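Local coordinates for protein putative triphosphoribosyl-dephospho-coA synthase (Archaeoglobus fulgidus DSM 4304, PDB 3H9P) that is of unproven function but probably binds ATP and may make triphosphoribosyl-dephospho-CoA, at residues Pro25-Val30 with Gly59-Leu64; Ile68-Ala73 with Arg84-Arg89; Leu181-Pro186 with Glu204-Ala209. All coordinates share one frame; numbering follows the deposited sequence.

Contact 1 (Pro25-Val30 with Gly59-Leu64); sequences PAFLEV and GAFLLL
Phe27, on helix 24-33, reaches across to Phe61 and Leu64 on helix 58-68, and this one ring carries the whole contact between Pro25-Val30 and Gly59-Leu64. The backbones stay well apart: the nearest CA atoms, those of Phe27 and Leu64, are 8.8 Å from each other. A long flat side chain suits such a gap. Phe27 sets CG beside its backbone N and anti to its carbonyl carbon (chi1 -69°), which carries the far end of the ring to the partner helix. There Phe27 CZ comes within 3.7 Å of Phe61 CE1 and is equally near CD1 of that ring. Phe61 has almost the same first torsion, and the two rings meet rim to rim, with centroids 5.9 Å apart and planes inclined at 67°; neither lies over the other's face. Leu64, one helical turn after Phe61, points its CB toward helix 24-33 and brings CD1 to 4.3 Å from Phe27 CZ, a looser touch. Val65 and Ile68, farther along helix 58-68, also pack on Phe27, while Ala43 and Val44 of helix 36-46 lie against Phe61. No hydrogen bond joins the two segments; helical bonds such as Val30 N to Ala26 O and Leu64 N to Ala60 O run along each. The chemistry is therefore purely apolar: cohesion between these helices rests on burying hydrocarbon and on the fit of ring rims, with no polar bond to fix the pairing.

Contact 2 (Ile68-Ala73 with Arg84-Arg89); sequences ISSWDA and RNRLRR
Arg86 of helix 76-88 lays its side chain against Ser69 and Ser70, in the loop that leads from helix 58-68 into helix 76-88. Its NH1 gives a weak hydrogen bond to Ser70 OG, 3.1 Å long and bent to 147° at the hydrogen, and the hydroxyl lies at the edge of the guanidinium, near its plane. Ser69 meets the same side chain in two ways: its OG sits 3.4 Å from the Arg86 CD methylene, and its carbonyl O stands over one guanidinium face, toward the rim and 3.4 Å above the plane. An extended chain from CG to NE, begun with CG beside the backbone N (chi1 -76°), spans the 7.8 Å between the CA atoms of Ser70 and Arg86. Serines suit the loop, being small enough to admit the arginine and able to turn a hydroxyl back to their own backbone. Ser69 OG is hydrogen-bonded to the carbonyl O of Pro66, and Ser70 OG makes a weak bond to the same oxygen. With an alanine in place of Arg86 there is no guanidinium for Ser70 OG, and the hydroxyl would probably be left with its weak bond to Pro66 O while the buried serine pair loses its cover. Farther out, Arg34 bonds to the Ser69 carbonyl O and forms a salt bridge with Asp72, whose carboxylate may help to offset the closeness of the Arg34 and Arg86 charges. Two type I beta turns, Ile68 to Trp71 and Ser70 to Ala73, bend the chain here, giving an alpha-alpha connection between successive helices of an all-helical fold, with the later helix reaching back to its own incoming loop.

Contact 3 (Leu181-Pro186 with Glu204-Ala209); sequences LLSKFP and EWAEKA
Leu181 O is gripped by two backbone amides, Lys184 N at 3.0 Å and Phe185 N at 3.1 Å, as the chain comes off helix 171-182. This turn of an all-helical fold packs side by side with the last turn of helix 196-208, and Leu182 and Ser183 face Ala206 and Glu207 across the join. The approach is close, with the CA atoms of Ser183 and Ala206 only 5.0 Å apart, and small residues make it possible. Ala206 points its single methyl toward the other segment, where CB lies 3.7 Å from both Leu182 CG and the backbone N of Ser183. Leu182 holds CG anti to the backbone N (chi1 -160°), beside the carbonyl carbon, which sets its branch point and CD2 alongside that methyl; Ile202 of the same partner helix, with Leu218 and Ile232 of two further helices, also packs on Leu182, so a branched aliphatic residue fits this inner side. Ser183, partly exposed, points its CB at the other segment and rests against Glu207. Its hydroxyl is spent on its own helix, in a hydrogen bond to Tyr179 O, and makes none to the partner segment. Glu207 meets Ser183 with its CB and adjoining backbone, while its extended carboxylate forms a salt bridge, OE2 to Lys208 NZ at 3.5 Å. That ammonium is also hydrogen-bonded to Glu204 O, tilted 34° from the carbonyl plane. Between the segments themselves no hydrogen bond forms; Ser183 CB lies 3.6 Å from Glu207 CB and equally near Glu207 N.

From the N terminus, contact 1 comes first, joining helix 24-33 to helix 58-68 and closing a loop that includes helix 36-46. Contact 2 opens where helix 58-68 ends and closes a shorter one, setting the far part of helix 76-88 against the loop that precedes it. These two touch: Val30 CG1 lies 3.6 Å from Ser69 N, and Phe27 also packs on Ile68, so helices 24-33, 58-68 and 76-88 are tied in succession. Contact 3, much later, closes a loop holding helix 188-194 and most of helix 196-208, bringing together the C-terminal ends of helices 171-182 and 196-208. The three follow in series, none nesting or crossing; contact 3 lies across the chain's centre, its own centre about 27 Å from that of contact 1.

Contact 1 (Pro25-Val30 with Gly59-Leu64)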
ATOM      1  N   PRO A  25      -1.926   8.319 -30.239  1.00 23.11           N
ATOM      2  CA  PRO A  25      -3.265   7.929 -30.701  1.00 23.58           C
ATOM      3  C   PRO A  25      -4.290   7.677 -29.581  1.00 24.71           C
ATOM      4  O   PRO A  25      -5.463   8.034 -29.751  1.00 24.82           O
ATOM      5  CB  PRO A  25      -3.027   6.629 -31.498  1.00 23.22           C
ATOM      6  CG  PRO A  25      -1.597   6.715 -31.955  1.00 22.69           C
ATOM      7  CD  PRO A  25      -0.865   7.473 -30.832  1.00 23.10           C
ATOM      8  N   ALA A  26      -3.865   7.055 -28.475  1.00 24.67           N
ATOM      9  CA  ALA A  26      -4.715   6.885 -27.293  1.00 24.79           C
ATOM     10  C   ALA A  26      -5.146   8.234 -26.731  1.00 24.60           C
ATOM     11  O   ALA A  26      -6.302   8.416 -26.350  1.00 24.73           O
ATOM     12  CB  ALA A  26      -3.953   6.115 -26.196  1.00 25.68           C
ATOM     13  N   PHE A  27      -4.205   9.178 -26.680  1.00 24.38           N
ATOM     14  CA  PHE A  27      -4.502  10.514 -26.182  1.00 24.57           C
ATOM     15  C   PHE A  27      -5.552  11.214 -27.036  1.00 24.47           C
ATOM     16  O   PHE A  27      -6.463  11.852 -26.493  1.00 26.16           O
ATOM     17  CB  PHE A  27      -3.241  11.385 -26.080  1.00 25.22           C
ATOM     18  CG  PHE A  27      -2.270  10.959 -25.020  1.00 24.58           C
ATOM     19  CD1 PHE A  27      -2.681  10.249 -23.899  1.00 29.20           C
ATOM     20  CD2 PHE A  27      -0.933  11.289 -25.132  1.00 28.66           C
ATOM     21  CE1 PHE A  27      -1.766   9.861 -22.899  1.00 29.33           C
ATOM     22  CE2 PHE A  27      -0.013  10.900 -24.132  1.00 30.19           C
ATOM     23  CZ  PHE A  27      -0.454  10.174 -23.027  1.00 27.17           C
ATOM     24  N   LEU A  28      -5.448  11.096 -28.358  1.00 23.86           N
ATOM     25  CA  LEU A  28      -6.467  11.665 -29.266  1.00 23.53           C
ATOM     26  C   LEU A  28      -7.838  11.018 -29.023  1.00 23.44           C
ATOM     27  O   LEU A  28      -8.878  11.693 -28.998  1.00 22.49           O
ATOM     28  CB  LEU A  28      -6.048  11.539 -30.728  1.00 23.50           C
ATOM     29  CG  LEU A  28      -4.800  12.325 -31.189  1.00 24.85           C
ATOM     30  CD1 LEU A  28      -4.540  12.125 -32.663  1.00 21.02           C
ATOM     31  CD2 LEU A  28      -4.930  13.829 -30.861  1.00 24.63           C
ATOM     32  N   GLU A  29      -7.824   9.718 -28.775  1.00 22.52           N
ATOM     33  CA  GLU A  29      -9.050   9.037 -28.405  1.00 24.46           C
ATOM     34  C   GLU A  29      -9.687   9.575 -27.090  1.00 24.01           C
ATOM     35  O   GLU A  29     -10.878   9.831 -27.046  1.00 24.15           O
ATOM     36  CB  GLU A  29      -8.819   7.532 -28.392  1.00 23.76           C
ATOM     37  CG  GLU A  29      -9.976   6.745 -27.950  1.00 28.28           C
ATOM     38  CD  GLU A  29      -9.908   5.281 -28.422  1.00 33.69           C
ATOM     39  OE1 GLU A  29      -8.781   4.734 -28.583  1.00 36.38           O
ATOM     40  OE2 GLU A  29     -10.994   4.697 -28.651  1.00 33.73           O
ATOM     41  N   VAL A  30      -8.865   9.779 -26.058  1.00 23.92           N
ATOM     42  CA  VAL A  30      -9.296  10.381 -24.814  1.00 23.41           C
ATOM     43  C   VAL A  30      -9.895  11.767 -25.025  1.00 24.46           C
ATOM     44  O   VAL A  30     -10.977  12.080 -24.473  1.00 23.39           O
ATOM     45  CB  VAL A  30      -8.095  10.412 -23.796  1.00 25.21           C
ATOM     46  CG1 VAL A  30      -8.396  11.261 -22.566  1.00 22.09           C
ATOM     47  CG2 VAL A  30      -7.618   8.943 -23.424  1.00 22.93           C
ATOM     48  N   GLY A  59       2.215   5.650 -14.252  1.00 34.74           N
ATOM     49  CA  GLY A  59       1.779   6.785 -13.445  1.00 30.74           C
ATOM     50  C   GLY A  59       1.645   8.031 -14.273  1.00 29.95           C
ATOM     51  O   GLY A  59       0.721   8.816 -14.076  1.00 27.94           O
ATOM     52  N   ALA A  60       2.559   8.208 -15.232  1.00 29.07           N
ATOM     53  CA  ALA A  60       2.446   9.334 -16.151  1.00 28.69           C
ATOM     54  C   ALA A  60       1.069   9.313 -16.834  1.00 28.71           C
ATOM     55  O   ALA A  60       0.357  10.345 -16.832  1.00 27.72           O
ATOM     56  CB  ALA A  60       3.566   9.338 -17.135  1.00 27.40           C
ATOM     57  N   PHE A  61       0.664   8.139 -17.345  1.00 28.37           N
ATOM     58  CA  PHE A  61      -0.668   7.985 -18.010  1.00 29.19           C
ATOM     59  C   PHE A  61      -1.870   8.167 -17.123  1.00 29.17           C
ATOM     60  O   PHE A  61      -2.935   8.720 -17.537  1.00 29.43           O
ATOM     61  CB  PHE A  61      -0.764   6.614 -18.686  1.00 29.94           C
ATOM     62  CG  PHE A  61       0.249   6.415 -19.788  1.00 30.72           C
ATOM     63  CD1 PHE A  61       0.569   7.464 -20.661  1.00 30.78           C
ATOM     64  CD2 PHE A  61       0.814   5.185 -19.996  1.00 33.99           C
ATOM     65  CE1 PHE A  61       1.438   7.293 -21.695  1.00 30.20           C
ATOM     66  CE2 PHE A  61       1.708   4.986 -21.044  1.00 37.06           C
ATOM     67  CZ  PHE A  61       2.023   6.064 -21.895  1.00 36.66           C
ATOM     68  N   LEU A  62      -1.733   7.684 -15.892  1.00 29.32           N
ATOM     69  CA  LEU A  62      -2.815   7.837 -14.923  1.00 28.61           C
ATOM     70  C   LEU A  62      -2.981   9.323 -14.549  1.00 28.24           C
ATOM     71  O   LEU A  62      -4.076   9.767 -14.219  1.00 27.39           O
ATOM     72  CB  LEU A  62      -2.553   6.967 -13.689  1.00 28.16           C
ATOM     73  CG  LEU A  62      -3.546   6.939 -12.538  1.00 29.76           C
ATOM     74  CD1 LEU A  62      -5.000   6.593 -12.981  1.00 28.29           C
ATOM     75  CD2 LEU A  62      -3.024   5.983 -11.430  1.00 27.74           C
ATOM     76  N   LEU A  63      -1.877  10.061 -14.576  1.00 27.75           N
ATOM     77  CA  LEU A  63      -1.895  11.499 -14.361  1.00 29.14           C
ATOM     78  C   LEU A  63      -2.419  12.228 -15.607  1.00 30.38           C
ATOM     79  O   LEU A  63      -3.304  13.113 -15.509  1.00 31.32           O
ATOM     80  CB  LEU A  63      -0.504  12.042 -13.980  1.00 28.85           C
ATOM     81  CG  LEU A  63       0.074  11.806 -12.572  1.00 28.09           C
ATOM     82  CD1 LEU A  63       1.561  12.198 -12.480  1.00 24.50           C
ATOM     83  CD2 LEU A  63      -0.756  12.576 -11.499  1.00 23.56           C
ATOM     84  N   LEU A  64      -1.923  11.848 -16.773  1.00 29.82           N
ATOM     85  CA  LEU A  64      -2.213  12.646 -17.988  1.00 30.12           C
ATOM     86  C   LEU A  64      -3.562  12.424 -18.600  1.00 30.15           C
ATOM     87  O   LEU A  64      -4.170  13.355 -19.066  1.00 31.77           O
ATOM     88  CB  LEU A  64      -1.154  12.416 -19.060  1.00 30.16           C
ATOM     89  CG  LEU A  64       0.218  13.033 -18.752  1.00 30.77           C
ATOM     90  CD1 LEU A  64       1.235  12.299 -19.650  1.00 33.38           C
ATOM     91  CD2 LEU A  64       0.256  14.549 -18.995  1.00 28.32           C
TER

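Contact 2 (Ile68-Ala73 with Arg84-Arg89)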
ATOM      1  N   ILE A  68      -5.994  15.218 -20.119  1.00 27.81           N
ATOM      2  CA  ILE A  68      -6.286  15.219 -21.531  1.00 28.44           C
ATOM      3  C   ILE A  68      -7.795  15.109 -21.820  1.00 29.41           C
ATOM      4  O   ILE A  68      -8.295  15.646 -22.799  1.00 28.79           O
ATOM      5  CB  ILE A  68      -5.455  14.184 -22.283  1.00 29.11           C
ATOM      6  CG1 ILE A  68      -3.958  14.595 -22.151  1.00 30.96           C
ATOM      7  CG2 ILE A  68      -5.913  14.131 -23.788  1.00 27.25           C
ATOM      8  CD1 ILE A  68      -2.901  13.533 -22.495  1.00 33.08           C
ATOM      9  N   SER A  69      -8.523  14.443 -20.939  1.00 30.21           N
ATOM     10  CA  SER A  69      -9.960  14.275 -21.129  1.00 31.15           C
ATOM     11  C   SER A  69     -10.655  15.604 -20.990  1.00 30.44           C
ATOM     12  O   SER A  69     -11.767  15.767 -21.471  1.00 30.21           O
ATOM     13  CB  SER A  69     -10.545  13.271 -20.131  1.00 31.52           C
ATOM     14  OG  SER A  69     -10.745  13.892 -18.875  1.00 31.53           O
ATOM     15  N   SER A  70      -9.967  16.554 -20.352  1.00 30.25           N
ATOM     16  CA  SER A  70     -10.477  17.926 -20.169  1.00 29.31           C
ATOM     17  C   SER A  70      -9.642  18.972 -20.929  1.00 27.78           C
ATOM     18  O   SER A  70      -9.596  20.146 -20.531  1.00 28.77           O
ATOM     19  CB  SER A  70     -10.469  18.273 -18.681  1.00 29.79           C
ATOM     20  OG  SER A  70     -11.088  17.246 -17.925  1.00 32.37           O
ATOM     21  N   TRP A  71      -8.990  18.549 -22.004  1.00 26.51           N
ATOM     22  CA  TRP A  71      -8.098  19.391 -22.827  1.00 25.68           C
ATOM     23  C   TRP A  71      -8.626  20.763 -23.252  1.00 25.89           C
ATOM     24  O   TRP A  71      -7.831  21.663 -23.504  1.00 25.91           O
ATOM     25  CB  TRP A  71      -7.681  18.652 -24.077  1.00 25.78           C
ATOM     26  CG  TRP A  71      -8.802  18.344 -24.991  1.00 24.25           C
ATOM     27  CD1 TRP A  71      -9.631  17.238 -24.949  1.00 20.87           C
ATOM     28  CD2 TRP A  71      -9.222  19.126 -26.114  1.00 23.48           C
ATOM     29  NE1 TRP A  71     -10.549  17.307 -25.990  1.00 21.93           N
ATOM     30  CE2 TRP A  71     -10.315  18.454 -26.711  1.00 23.87           C
ATOM     31  CE3 TRP A  71      -8.782  20.336 -26.670  1.00 22.98           C
ATOM     32  CZ2 TRP A  71     -10.982  18.965 -27.829  1.00 25.63           C
ATOM     33  CZ3 TRP A  71      -9.424  20.835 -27.771  1.00 24.53           C
ATOM     34  CH2 TRP A  71     -10.529  20.157 -28.345  1.00 26.22           C
ATOM     35  N   ASP A  72      -9.949  20.909 -23.316  1.00 24.98           N
ATOM     36  CA  ASP A  72     -10.578  22.099 -23.852  1.00 25.35           C
ATOM     37  C   ASP A  72     -11.235  22.957 -22.769  1.00 24.97           C
ATOM     38  O   ASP A  72     -11.933  23.914 -23.077  1.00 24.38           O
ATOM     39  CB  ASP A  72     -11.624  21.698 -24.917  1.00 25.33           C
ATOM     40  CG  ASP A  72     -12.713  20.764 -24.363  1.00 27.01           C
ATOM     41  OD1 ASP A  72     -12.578  20.164 -23.258  1.00 27.04           O
ATOM     42  OD2 ASP A  72     -13.697  20.587 -25.084  1.00 27.75           O
ATOM     43  N   ALA A  73     -11.020  22.609 -21.505  1.00 25.22           N
ATOM     44  CA  ALA A  73     -11.559  23.415 -20.377  1.00 25.22           C
ATOM     45  C   ALA A  73     -11.054  24.855 -20.266  1.00 25.33           C
ATOM     46  O   ALA A  73     -11.764  25.709 -19.720  1.00 26.84           O
ATOM     47  CB  ALA A  73     -11.393  22.697 -19.066  1.00 24.22           C
ATOM     48  N   ARG A  84     -10.654  16.879 -12.322  1.00 29.97           N
ATOM     49  CA  ARG A  84     -11.163  16.398 -11.031  1.00 30.99           C
ATOM     50  C   ARG A  84     -12.669  16.101 -11.117  1.00 31.04           C
ATOM     51  O   ARG A  84     -13.132  15.076 -10.615  1.00 30.75           O
ATOM     52  CB  ARG A  84     -10.906  17.418  -9.943  1.00 30.96           C
ATOM     53  CG  ARG A  84     -11.499  17.052  -8.622  1.00 33.51           C
ATOM     54  CD  ARG A  84     -11.149  18.111  -7.643  1.00 38.14           C
ATOM     55  NE  ARG A  84     -10.883  17.592  -6.319  1.00 41.72           N
ATOM     56  CZ  ARG A  84     -10.754  18.368  -5.239  1.00 46.60           C
ATOM     57  NH1 ARG A  84     -10.873  19.700  -5.340  1.00 47.01           N
ATOM     58  NH2 ARG A  84     -10.516  17.816  -4.049  1.00 46.40           N
ATOM     59  N   ASN A  85     -13.417  17.009 -11.733  1.00 30.80           N
ATOM     60  CA  ASN A  85     -14.849  16.825 -11.935  1.00 31.51           C
ATOM     61  C   ASN A  85     -15.182  15.589 -12.794  1.00 30.72           C
ATOM     62  O   ASN A  85     -16.031  14.784 -12.431  1.00 29.83           O
ATOM     63  CB  ASN A  85     -15.455  18.096 -12.526  1.00 31.89           C
ATOM     64  CG  ASN A  85     -15.529  19.250 -11.499  1.00 36.60           C
ATOM     65  OD1 ASN A  85     -15.583  19.019 -10.282  1.00 40.76           O
ATOM     66  ND2 ASN A  85     -15.550  20.489 -11.989  1.00 38.69           N
ATOM     67  N   ARG A  86     -14.481  15.412 -13.910  1.00 29.81           N
ATOM     68  CA  ARG A  86     -14.638  14.194 -14.667  1.00 29.78           C
ATOM     69  C   ARG A  86     -14.255  12.949 -13.864  1.00 28.69           C
ATOM     70  O   ARG A  86     -14.877  11.907 -14.002  1.00 28.63           O
ATOM     71  CB  ARG A  86     -13.880  14.245 -16.000  1.00 30.24           C
ATOM     72  CG  ARG A  86     -14.572  15.092 -17.030  1.00 33.58           C
ATOM     73  CD  ARG A  86     -13.927  14.972 -18.453  1.00 38.38           C
ATOM     74  NE  ARG A  86     -14.829  15.621 -19.405  1.00 41.30           N
ATOM     75  CZ  ARG A  86     -14.787  16.922 -19.706  1.00 42.99           C
ATOM     76  NH1 ARG A  86     -13.853  17.717 -19.173  1.00 43.12           N
ATOM     77  NH2 ARG A  86     -15.682  17.427 -20.542  1.00 43.34           N
ATOM     78  N   LEU A  87     -13.242  13.056 -13.015  1.00 28.29           N
ATOM     79  CA  LEU A  87     -12.820  11.904 -12.182  1.00 28.36           C
ATOM     80  C   LEU A  87     -13.909  11.466 -11.206  1.00 28.49           C
ATOM     81  O   LEU A  87     -14.129  10.259 -10.989  1.00 27.87           O
ATOM     82  CB  LEU A  87     -11.522  12.239 -11.424  1.00 27.98           C
ATOM     83  CG  LEU A  87     -10.260  12.134 -12.272  1.00 28.38           C
ATOM     84  CD1 LEU A  87      -9.110  12.940 -11.628  1.00 27.69           C
ATOM     85  CD2 LEU A  87      -9.844  10.681 -12.518  1.00 22.91           C
ATOM     86  N   ARG A  88     -14.589  12.458 -10.623  1.00 28.22           N
ATOM     87  CA  ARG A  88     -15.705  12.215  -9.727  1.00 28.36           C
ATOM     88  C   ARG A  88     -16.888  11.594 -10.490  1.00 29.19           C
ATOM     89  O   ARG A  88     -17.704  10.907  -9.900  1.00 29.63           O
ATOM     90  CB  ARG A  88     -16.188  13.517  -9.074  1.00 27.83           C
ATOM     91  CG  ARG A  88     -15.197  14.304  -8.249  1.00 28.37           C
ATOM     92  CD  ARG A  88     -15.861  15.637  -7.780  1.00 35.37           C
ATOM     93  NE  ARG A  88     -15.079  16.288  -6.726  1.00 41.94           N
ATOM     94  CZ  ARG A  88     -14.528  17.507  -6.779  1.00 43.71           C
ATOM     95  NH1 ARG A  88     -14.697  18.289  -7.846  1.00 42.61           N
ATOM     96  NH2 ARG A  88     -13.814  17.952  -5.735  1.00 43.09           N
ATOM     97  N   ARG A  89     -17.019  11.849 -11.785  1.00 29.37           N
ATOM     98  CA  ARG A  89     -18.169  11.285 -12.505  1.00 30.07           C
ATOM     99  C   ARG A  89     -17.820   9.957 -13.178  1.00 29.55           C
ATOM    100  O   ARG A  89     -18.601   9.458 -13.982  1.00 29.92           O
ATOM    101  CB  ARG A  89     -18.710  12.263 -13.561  1.00 30.82           C
ATOM    102  CG  ARG A  89     -19.413  13.493 -13.019  1.00 32.37           C
ATOM    103  CD  ARG A  89     -19.428  14.615 -14.040  1.00 38.69           C
ATOM    104  NE  ARG A  89     -19.692  15.880 -13.359  1.00 44.01           N
ATOM    105  CZ  ARG A  89     -20.910  16.368 -13.102  1.00 47.22           C
ATOM    106  NH1 ARG A  89     -22.003  15.719 -13.512  1.00 49.20           N
ATOM    107  NH2 ARG A  89     -21.039  17.521 -12.444  1.00 47.28           N
TER

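Contact 3 (Leu181-Pro186 with Glu204-Ala209)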
ATOM      1  N   LEU A 181      11.065  18.733  -7.664  1.00 27.22           N
ATOM      2  CA  LEU A 181      10.087  17.743  -7.196  1.00 27.33           C
ATOM      3  C   LEU A 181      10.824  16.612  -6.452  1.00 27.75           C
ATOM      4  O   LEU A 181      10.371  16.149  -5.400  1.00 28.24           O
ATOM      5  CB  LEU A 181       9.211  17.220  -8.339  1.00 28.02           C
ATOM      6  CG  LEU A 181       8.355  18.265  -9.085  1.00 28.54           C
ATOM      7  CD1 LEU A 181       7.650  17.726 -10.369  1.00 22.79           C
ATOM      8  CD2 LEU A 181       7.353  18.860  -8.156  1.00 24.45           C
ATOM      9  N   LEU A 182      11.983  16.214  -6.970  1.00 27.43           N
ATOM     10  CA  LEU A 182      12.802  15.213  -6.304  1.00 27.91           C
ATOM     11  C   LEU A 182      13.153  15.608  -4.845  1.00 27.77           C
ATOM     12  O   LEU A 182      13.102  14.761  -3.932  1.00 27.89           O
ATOM     13  CB  LEU A 182      14.065  14.912  -7.131  1.00 27.52           C
ATOM     14  CG  LEU A 182      14.814  13.590  -6.870  1.00 27.17           C
ATOM     15  CD1 LEU A 182      13.952  12.333  -7.211  1.00 22.89           C
ATOM     16  CD2 LEU A 182      16.132  13.575  -7.616  1.00 24.65           C
ATOM     17  N   SER A 183      13.472  16.875  -4.593  1.00 27.68           N
ATOM     18  CA  SER A 183      13.761  17.265  -3.188  1.00 28.52           C
ATOM     19  C   SER A 183      12.553  17.487  -2.271  1.00 28.51           C
ATOM     20  O   SER A 183      12.722  17.767  -1.083  1.00 29.31           O
ATOM     21  CB  SER A 183      14.785  18.421  -3.034  1.00 28.52           C
ATOM     22  OG  SER A 183      15.134  19.036  -4.244  1.00 27.68           O
ATOM     23  N   LYS A 184      11.351  17.345  -2.789  1.00 28.25           N
ATOM     24  CA  LYS A 184      10.192  17.781  -2.039  1.00 29.64           C
ATOM     25  C   LYS A 184       9.323  16.585  -1.667  1.00 29.76           C
ATOM     26  O   LYS A 184       8.706  16.549  -0.612  1.00 30.29           O
ATOM     27  CB  LYS A 184       9.414  18.791  -2.890  1.00 29.52           C
ATOM     28  CG  LYS A 184       8.398  19.608  -2.175  1.00 31.11           C
ATOM     29  CD  LYS A 184       7.709  20.514  -3.176  1.00 32.48           C
ATOM     30  CE  LYS A 184       6.777  21.482  -2.513  1.00 33.18           C
ATOM     31  NZ  LYS A 184       7.492  22.762  -2.348  1.00 37.47           N
ATOM     32  N   PHE A 185       9.272  15.594  -2.542  1.00 29.82           N
ATOM     33  CA  PHE A 185       8.338  14.504  -2.328  1.00 29.11           C
ATOM     34  C   PHE A 185       9.133  13.230  -2.418  1.00 29.08           C
ATOM     35  O   PHE A 185       9.785  12.996  -3.435  1.00 28.86           O
ATOM     36  CB  PHE A 185       7.222  14.525  -3.370  1.00 28.59           C
ATOM     37  CG  PHE A 185       6.398  15.783  -3.354  1.00 26.38           C
ATOM     38  CD1 PHE A 185       5.504  16.038  -2.309  1.00 22.83           C
ATOM     39  CD2 PHE A 185       6.510  16.693  -4.387  1.00 24.02           C
ATOM     40  CE1 PHE A 185       4.738  17.175  -2.307  1.00 23.53           C
ATOM     41  CE2 PHE A 185       5.756  17.857  -4.393  1.00 26.57           C
ATOM     42  CZ  PHE A 185       4.878  18.114  -3.353  1.00 23.88           C
ATOM     43  N   PRO A 186       9.142  12.449  -1.322  1.00 28.95           N
ATOM     44  CA  PRO A 186       9.720  11.100  -1.350  1.00 28.61           C
ATOM     45  C   PRO A 186       8.886  10.276  -2.337  1.00 28.65           C
ATOM     46  O   PRO A 186       7.657  10.387  -2.357  1.00 29.35           O
ATOM     47  CB  PRO A 186       9.551  10.586   0.085  1.00 28.45           C
ATOM     48  CG  PRO A 186       8.963  11.706   0.883  1.00 30.46           C
ATOM     49  CD  PRO A 186       8.419  12.747  -0.072  1.00 28.51           C
ATOM     50  N   GLU A 204      16.899  14.560   0.456  1.00 33.25           N
ATOM     51  CA  GLU A 204      18.048  15.286   1.035  1.00 32.85           C
ATOM     52  C   GLU A 204      19.237  15.357   0.088  1.00 32.44           C
ATOM     53  O   GLU A 204      19.960  16.376   0.071  1.00 31.66           O
ATOM     54  CB  GLU A 204      18.462  14.707   2.388  1.00 31.68           C
ATOM     55  CG  GLU A 204      17.345  14.839   3.406  1.00 33.09           C
ATOM     56  CD  GLU A 204      17.551  14.015   4.666  1.00 34.78           C
ATOM     57  OE1 GLU A 204      18.372  13.078   4.632  1.00 35.77           O
ATOM     58  OE2 GLU A 204      16.881  14.304   5.689  1.00 35.81           O
ATOM     59  N   TRP A 205      19.447  14.280  -0.678  1.00 31.77           N
ATOM     60  CA  TRP A 205      20.544  14.261  -1.646  1.00 32.06           C
ATOM     61  C   TRP A 205      20.173  15.146  -2.803  1.00 32.41           C
ATOM     62  O   TRP A 205      21.015  15.888  -3.315  1.00 32.46           O
ATOM     63  CB  TRP A 205      20.841  12.856  -2.168  1.00 32.70           C
ATOM     64  CG  TRP A 205      21.265  11.880  -1.105  1.00 34.66           C
ATOM     65  CD1 TRP A 205      21.895  12.168   0.079  1.00 34.66           C
ATOM     66  CD2 TRP A 205      21.094  10.461  -1.133  1.00 34.24           C
ATOM     67  NE1 TRP A 205      22.107  11.016   0.794  1.00 35.96           N
ATOM     68  CE2 TRP A 205      21.630   9.952   0.072  1.00 36.23           C
ATOM     69  CE3 TRP A 205      20.549   9.567  -2.061  1.00 33.18           C
ATOM     70  CZ2 TRP A 205      21.643   8.575   0.369  1.00 36.12           C
ATOM     71  CZ3 TRP A 205      20.536   8.209  -1.755  1.00 32.66           C
ATOM     72  CH2 TRP A 205      21.077   7.727  -0.550  1.00 34.72           C
ATOM     73  N   ALA A 206      18.897  15.089  -3.205  1.00 32.26           N
ATOM     74  CA  ALA A 206      18.429  15.946  -4.293  1.00 32.50           C
ATOM     75  C   ALA A 206      18.648  17.406  -3.948  1.00 31.85           C
ATOM     76  O   ALA A 206      19.123  18.146  -4.788  1.00 31.99           O
ATOM     77  CB  ALA A 206      16.946  15.677  -4.681  1.00 31.61           C
ATOM     78  N   GLU A 207      18.321  17.827  -2.728  1.00 31.97           N
ATOM     79  CA  GLU A 207      18.375  19.271  -2.440  1.00 32.56           C
ATOM     80  C   GLU A 207      19.821  19.751  -2.380  1.00 33.25           C
ATOM     81  O   GLU A 207      20.088  20.930  -2.429  1.00 32.38           O
ATOM     82  CB  GLU A 207      17.600  19.663  -1.172  1.00 31.61           C
ATOM     83  CG  GLU A 207      18.119  19.063   0.102  1.00 31.37           C
ATOM     84  CD  GLU A 207      17.263  19.407   1.319  1.00 32.88           C
ATOM     85  OE1 GLU A 207      16.263  20.151   1.173  1.00 30.36           O
ATOM     86  OE2 GLU A 207      17.617  18.957   2.437  1.00 33.02           O
ATOM     87  N   LYS A 208      20.751  18.814  -2.293  1.00 34.82           N
ATOM     88  CA  LYS A 208      22.143  19.198  -2.219  1.00 36.83           C
ATOM     89  C   LYS A 208      22.836  18.921  -3.537  1.00 37.34           C
ATOM     90  O   LYS A 208      24.014  19.255  -3.699  1.00 38.20           O
ATOM     91  CB  LYS A 208      22.841  18.523  -1.020  1.00 36.83           C
ATOM     92  CG  LYS A 208      22.510  19.219   0.299  1.00 39.19           C
ATOM     93  CD  LYS A 208      23.193  18.602   1.521  1.00 43.35           C
ATOM     94  CE  LYS A 208      22.354  17.463   2.118  1.00 45.90           C
ATOM     95  NZ  LYS A 208      20.966  17.903   2.520  1.00 46.64           N
ATOM     96  N   ALA A 209      22.110  18.323  -4.484  1.00 37.58           N
ATOM     97  CA  ALA A 209      22.662  18.127  -5.828  1.00 38.38           C
ATOM     98  C   ALA A 209      22.314  19.312  -6.740  1.00 39.02           C
ATOM     99  O   ALA A 209      21.220  19.354  -7.341  1.00 39.55           O
ATOM    100  CB  ALA A 209      22.205  16.798  -6.442  1.00 37.95           C
TER